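Local coordinates for E2A dna-binding protein (Human adenovirus 5, PDB 1ANV) that binds single-stranded DNA and, by forming multimers, unwinds the template without ATP during the elongation phase of viral strand-displacement replication, at residues F275-P280 / P292-K297. Residues are numbered along the deposited sequence; the frame is centred on the assembly and turned at random.
Sequences FQCCNP and PNCDFK. With ZN (zinc ion), chain C; IUM (uranyl (VI) ion), chain D.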
loop_
_atom_site.group_PDB
_atom_site.type_symbol
_atom_site.label_atom_id
_atom_site.label_comp_id
_atom_site.label_asym_id
_atom_site.label_seq_id
_atom_site.Cartn_x
_atom_site.Cartn_y
_atom_site.Cartn_z
ATOM N N PHE A 275 -3.269 3.635 1.251
ATOM C CA PHE A 275 -3.563 2.385 0.578
ATOM C C PHE A 275 -4.688 1.660 1.281
ATOM O O PHE A 275 -4.607 1.417 2.479
ATOM C CB PHE A 275 -2.365 1.424 0.573
ATOM C CG PHE A 275 -1.114 2.064 0.076
ATOM C CD1 PHE A 275 -0.987 2.425 -1.265
ATOM C CD2 PHE A 275 -0.054 2.305 0.945
ATOM C CE1 PHE A 275 0.178 3.024 -1.747
ATOM C CE2 PHE A 275 1.121 2.895 0.482
ATOM C CZ PHE A 275 1.233 3.255 -0.863
ATOM N N GLN A 276 -5.714 1.268 0.535
ATOM C CA GLN A 276 -6.812 0.523 1.110
ATOM C C GLN A 276 -6.914 -0.846 0.476
ATOM O O GLN A 276 -5.926 -1.368 -0.008
ATOM C CB GLN A 276 -8.141 1.252 0.941
ATOM C CG GLN A 276 -8.146 2.599 1.665
ATOM C CD GLN A 276 -8.869 3.650 0.865
ATOM O OE1 GLN A 276 -8.594 3.829 -0.339
ATOM N NE2 GLN A 276 -9.804 4.328 1.526
ATOM N N CYS A 277 -8.108 -1.426 0.477
ATOM C CA CYS A 277 -8.300 -2.735 -0.115
ATOM C C CYS A 277 -8.078 -2.648 -1.600
ATOM O O CYS A 277 -7.976 -1.557 -2.140
ATOM C CB CYS A 277 -9.741 -3.230 0.122
ATOM S SG CYS A 277 -10.012 -4.957 -0.374
ATOM N N CYS A 278 -8.022 -3.799 -2.263
ATOM C CA CYS A 278 -7.845 -3.823 -3.700
ATOM C C CYS A 278 -9.021 -3.108 -4.320
ATOM O O CYS A 278 -8.914 -2.337 -5.276
ATOM C CB CYS A 278 -7.748 -5.258 -4.226
ATOM S SG CYS A 278 -6.109 -5.947 -3.933
ATOM N N ASN A 279 -10.159 -3.377 -3.704
ATOM C CA ASN A 279 -11.409 -2.802 -4.110
ATOM C C ASN A 279 -12.233 -2.470 -2.891
ATOM O O ASN A 279 -12.810 -3.356 -2.266
ATOM C CB ASN A 279 -12.166 -3.774 -5.024
ATOM C CG ASN A 279 -11.289 -4.379 -6.105
ATOM O OD1 ASN A 279 -10.874 -3.717 -7.069
ATOM N ND2 ASN A 279 -11.004 -5.658 -5.951
ATOM N N PRO A 280 -12.290 -1.186 -2.557
ATOM C CA PRO A 280 -13.057 -0.737 -1.409
ATOM C C PRO A 280 -14.451 -0.288 -1.851
ATOM O O PRO A 280 -15.437 -0.381 -1.111
ATOM C CB PRO A 280 -12.269 0.438 -0.803
ATOM C CG PRO A 280 -11.256 0.870 -1.852
ATOM C CD PRO A 280 -11.249 -0.196 -2.937
ATOM N N PRO A 292 -14.947 -9.835 -2.973
ATOM C CA PRO A 292 -14.363 -9.653 -1.660
ATOM C C PRO A 292 -13.986 -8.199 -1.410
ATOM O O PRO A 292 -13.783 -7.418 -2.343
ATOM C CB PRO A 292 -13.119 -10.542 -1.598
ATOM C CG PRO A 292 -12.848 -11.020 -3.017
ATOM C CD PRO A 292 -13.986 -10.508 -3.890
ATOM N N ASN A 293 -13.910 -7.865 -0.129
ATOM C CA ASN A 293 -13.554 -6.544 0.360
ATOM C C ASN A 293 -13.005 -6.641 1.772
ATOM O O ASN A 293 -13.573 -7.320 2.624
ATOM C CB ASN A 293 -14.733 -5.549 0.361
ATOM C CG ASN A 293 -14.487 -4.386 1.321
ATOM O OD1 ASN A 293 -15.074 -4.319 2.415
ATOM N ND2 ASN A 293 -13.603 -3.470 0.934
ATOM N N CYS A 294 -11.900 -5.963 2.032
ATOM C CA CYS A 294 -11.367 -6.002 3.370
ATOM C C CYS A 294 -11.255 -4.606 3.917
ATOM O O CYS A 294 -11.466 -3.647 3.173
ATOM C CB CYS A 294 -10.063 -6.800 3.513
ATOM S SG CYS A 294 -8.662 -6.052 2.650
ATOM N N ASP A 295 -10.937 -4.509 5.209
ATOM C CA ASP A 295 -10.806 -3.224 5.869
ATOM C C ASP A 295 -9.345 -2.765 6.017
ATOM O O ASP A 295 -8.964 -2.072 6.973
ATOM C CB ASP A 295 -11.657 -3.137 7.162
ATOM C CG ASP A 295 -12.841 -2.219 7.041
ATOM O OD1 ASP A 295 -13.947 -2.578 6.653
ATOM O OD2 ASP A 295 -12.569 -0.991 7.385
ATOM N N PHE A 296 -8.536 -3.153 5.029
ATOM C CA PHE A 296 -7.122 -2.798 4.965
ATOM C C PHE A 296 -6.934 -1.305 4.739
ATOM O O PHE A 296 -7.471 -0.720 3.793
ATOM C CB PHE A 296 -6.453 -3.567 3.825
ATOM C CG PHE A 296 -4.953 -3.452 3.731
ATOM C CD1 PHE A 296 -4.362 -2.447 2.972
ATOM C CD2 PHE A 296 -4.124 -4.400 4.342
ATOM C CE1 PHE A 296 -2.975 -2.384 2.837
ATOM C CE2 PHE A 296 -2.734 -4.355 4.214
ATOM C CZ PHE A 296 -2.162 -3.331 3.461
ATOM N N LYS A 297 -6.164 -0.685 5.630
ATOM C CA LYS A 297 -5.919 0.748 5.559
ATOM C C LYS A 297 -4.631 1.093 6.265
ATOM O O LYS A 297 -4.455 0.753 7.428
ATOM C CB LYS A 297 -7.065 1.510 6.186
ATOM C CG LYS A 297 -6.972 3.007 6.021
ATOM C CD LYS A 297 -8.282 3.708 6.372
ATOM C CE LYS A 297 -8.124 5.205 6.608
ATOM N NZ LYS A 297 -9.175 5.782 7.465
HETATM ZN ZN ZN C . -8.840 -6.573 0.413
HETATM U U IUM D . -15.215 -3.771 5.793
#
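The Phe296 ring meets the backbone of 275-280 obliquely, its CD1 lying 3.5 Å from Gln276 O, with Phe275 O a little farther off. The two segments each give one cysteine to the second, four-cysteine zinc site, in the loop between strands 271-275 and 298-299. Pro220 and, from helix 64-83, Met70 also touch the Phe296 ring. A second flat group, the Asn293 amide, reaches across, and its ND2 donates to Asn279 O at 3.3 Å; the acceptor sits 15° out of the amide plane. The Asn293 side chain is poorly ordered, so the details of this bond are less certain. Cys223 and Cys225 complete the zinc site. With SG anti to the backbone N (chi1 -172°), Cys277 turns its sulfur to both the zinc, 2.1 Å from SG, and segment 292-297. Cys294 SG is 2.3 Å from the metal. Phe296 O receives a CA-H...O contact from Gln276 CA, and Lys297 CA gives one to Phe275 O. Gln276 OE1 hydrogen-bonds to Thr243 OG1. Exposed Asp295 is bonded through OD1 to a uranyl ion, probably a heavy-atom reagent. The zinc-bound sulfur of Cys277 is also a hydrogen-bond acceptor: Cys294 N donates to Cys277 SG at 3.2 Å with an angle of 159° at the hydrogen, and a weak bond comes from Asn279 N.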